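Local coordinates for protein carboxylesterase (PDB 3WJ2) that probably hydrolyses carboxylic esters, as a carboxylesterase of the alpha/beta-hydrolase fold, at residues 85-89 / 212-217. Numbering follows the deposited sequence.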
loop_
_atom_site.group_PDB
_atom_site.type_symbol
_atom_site.label_atom_id
_atom_site.label_comp_id
_atom_site.label_asym_id
_atom_site.label_seq_id
_atom_site.Cartn_x
_atom_site.Cartn_y
_atom_site.Cartn_z
ATOM N N GLY B 85 -23.140 -12.877 -6.289
ATOM C CA GLY B 85 -23.158 -13.756 -7.516
ATOM C C GLY B 85 -22.936 -13.076 -8.888
ATOM O O GLY B 85 -23.329 -13.581 -9.932
ATOM N N GLY B 86 -22.260 -11.888 -8.803
ATOM C CA GLY B 86 -21.865 -11.275 -10.076
ATOM C C GLY B 86 -22.986 -10.797 -10.954
ATOM O O GLY B 86 -22.759 -10.515 -12.102
ATOM N N PHE B 87 -24.226 -10.767 -10.429
ATOM C CA PHE B 87 -25.436 -10.420 -11.197
ATOM C C PHE B 87 -25.935 -11.600 -12.025
ATOM O O PHE B 87 -26.987 -11.495 -12.718
ATOM C CB PHE B 87 -25.371 -9.095 -12.022
ATOM C CG PHE B 87 -24.947 -7.924 -11.216
ATOM C CD1 PHE B 87 -25.859 -7.242 -10.439
ATOM C CD2 PHE B 87 -23.612 -7.489 -11.320
ATOM C CE1 PHE B 87 -25.348 -6.066 -9.716
ATOM C CE2 PHE B 87 -23.125 -6.371 -10.655
ATOM C CZ PHE B 87 -24.033 -5.707 -9.801
ATOM N N LEU B 88 -25.190 -12.722 -11.901
ATOM C CA LEU B 88 -25.407 -13.832 -12.863
ATOM C C LEU B 88 -25.910 -15.060 -12.139
ATOM O O LEU B 88 -26.733 -15.795 -12.737
ATOM C CB LEU B 88 -24.113 -14.118 -13.656
ATOM C CG LEU B 88 -24.227 -15.067 -14.862
ATOM C CD1 LEU B 88 -23.178 -14.619 -15.851
ATOM C CD2 LEU B 88 -23.877 -16.389 -14.191
ATOM N N PHE B 89 -25.388 -15.312 -10.958
ATOM C CA PHE B 89 -25.746 -16.519 -10.202
ATOM C C PHE B 89 -26.161 -16.216 -8.791
ATOM O O PHE B 89 -26.273 -15.057 -8.341
ATOM C CB PHE B 89 -24.613 -17.616 -10.342
ATOM C CG PHE B 89 -23.346 -17.283 -9.607
ATOM C CD1 PHE B 89 -23.078 -17.851 -8.358
ATOM C CD2 PHE B 89 -22.406 -16.461 -10.165
ATOM C CE1 PHE B 89 -21.869 -17.586 -7.634
ATOM C CE2 PHE B 89 -21.237 -16.146 -9.491
ATOM C CZ PHE B 89 -20.956 -16.660 -8.223
ATOM N N TYR B 212 -16.195 -10.529 -17.288
ATOM C CA TYR B 212 -17.223 -11.410 -17.818
ATOM C C TYR B 212 -18.536 -11.009 -17.141
ATOM O O TYR B 212 -19.512 -10.763 -17.855
ATOM C CB TYR B 212 -16.865 -12.896 -17.503
ATOM C CG TYR B 212 -17.928 -13.973 -17.790
ATOM C CD1 TYR B 212 -17.831 -14.775 -18.914
ATOM C CD2 TYR B 212 -18.992 -14.197 -16.923
ATOM C CE1 TYR B 212 -18.717 -15.807 -19.164
ATOM C CE2 TYR B 212 -19.962 -15.130 -17.225
ATOM C CZ TYR B 212 -19.807 -15.956 -18.336
ATOM O OH TYR B 212 -20.687 -16.980 -18.535
ATOM N N PHE B 213 -18.553 -10.874 -15.825
ATOM C CA PHE B 213 -19.798 -10.453 -15.140
ATOM C C PHE B 213 -20.255 -9.082 -15.601
ATOM O O PHE B 213 -21.471 -8.879 -15.758
ATOM C CB PHE B 213 -19.631 -10.458 -13.633
ATOM C CG PHE B 213 -19.470 -11.859 -13.056
ATOM C CD1 PHE B 213 -20.324 -12.853 -13.448
ATOM C CD2 PHE B 213 -18.449 -12.143 -12.107
ATOM C CE1 PHE B 213 -20.213 -14.204 -12.965
ATOM C CE2 PHE B 213 -18.346 -13.479 -11.595
ATOM C CZ PHE B 213 -19.224 -14.481 -12.043
ATOM N N GLY B 214 -19.330 -8.129 -15.731
ATOM C CA GLY B 214 -19.778 -6.781 -16.072
ATOM C C GLY B 214 -20.306 -6.792 -17.466
ATOM O O GLY B 214 -21.253 -6.092 -17.770
ATOM N N ASN B 215 -19.692 -7.543 -18.374
ATOM C CA ASN B 215 -20.227 -7.572 -19.724
ATOM C C ASN B 215 -21.586 -8.292 -19.761
ATOM O O ASN B 215 -22.407 -7.933 -20.618
ATOM C CB ASN B 215 -19.255 -8.262 -20.682
ATOM C CG ASN B 215 -18.017 -7.386 -21.027
ATOM O OD1 ASN B 215 -17.987 -6.173 -20.809
ATOM N ND2 ASN B 215 -16.979 -8.038 -21.520
ATOM N N MET B 216 -21.817 -9.316 -18.919
ATOM C CA MET B 216 -23.111 -9.954 -18.927
ATOM C C MET B 216 -24.214 -9.051 -18.381
ATOM O O MET B 216 -25.362 -9.114 -18.844
ATOM C CB MET B 216 -23.173 -11.286 -18.140
ATOM C CG MET B 216 -22.292 -12.453 -18.680
ATOM S SD MET B 216 -22.847 -12.916 -20.355
ATOM C CE MET B 216 -21.520 -14.016 -20.816
ATOM N N TYR B 217 -23.883 -8.213 -17.413
ATOM C CA TYR B 217 -24.897 -7.368 -16.765
ATOM C C TYR B 217 -25.201 -6.089 -17.582
ATOM O O TYR B 217 -26.352 -5.661 -17.656
ATOM C CB TYR B 217 -24.384 -6.967 -15.365
ATOM C CG TYR B 217 -25.345 -6.185 -14.458
ATOM C CD1 TYR B 217 -26.709 -6.528 -14.351
ATOM C CD2 TYR B 217 -24.843 -5.090 -13.718
ATOM C CE1 TYR B 217 -27.602 -5.785 -13.441
ATOM C CE2 TYR B 217 -25.759 -4.353 -12.847
ATOM C CZ TYR B 217 -27.033 -4.671 -12.769
ATOM O OH TYR B 217 -27.777 -3.962 -11.888
HETATM O O HOH W 1 -23.407 -10.704 -14.795
#
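Two aromatic bumps on helix 207-217, Phe-213 and Tyr-217, one turn apart, fit against the tight turn 85-89, in which Gly-85 O receives both Leu-88 N (2.8 Å) and Phe-89 N (2.9 Å). Phe-213 fills the hollow left by Gly-86: its ring lies face-on over Gly-86 CA, 4.0 Å from CA to ring centroid in a CH-pi contact. A CB on Gly-86 would point into this ring, 2.7 Å from Phe-213 CG, so the close fit depends on the bare backbone. Leu-88 CB, 4.0 Å from Phe-213 CE1, and the ring edge of Phe-89, whose CE2 is 3.7 Å from Phe-213 CZ, border the Phe-213 ring. Gly-85 and Gly-86 end the HGGG motif of hormone-sensitive-lipase-like esterases, whose glycines in relatives contribute main-chain NH groups to the oxyanion hole; Gly-86 also lies near the probable GxSxG nucleophile elbow. In the reverse direction Leu-88 is the bump: its CD1 enters a notch between Tyr-212 CE2 (3.5 Å) and Met-216 CG (3.7 Å). Phe-87 and Tyr-217 form a face-to-face stack, planes at 2° and centroids 3.8 Å apart, while Leu-161 of helix 157-172 touches both side chains. Where the surfaces part, a water fills the gap, donating to Gly-86 O and Phe-213 O, each at 2.8 Å.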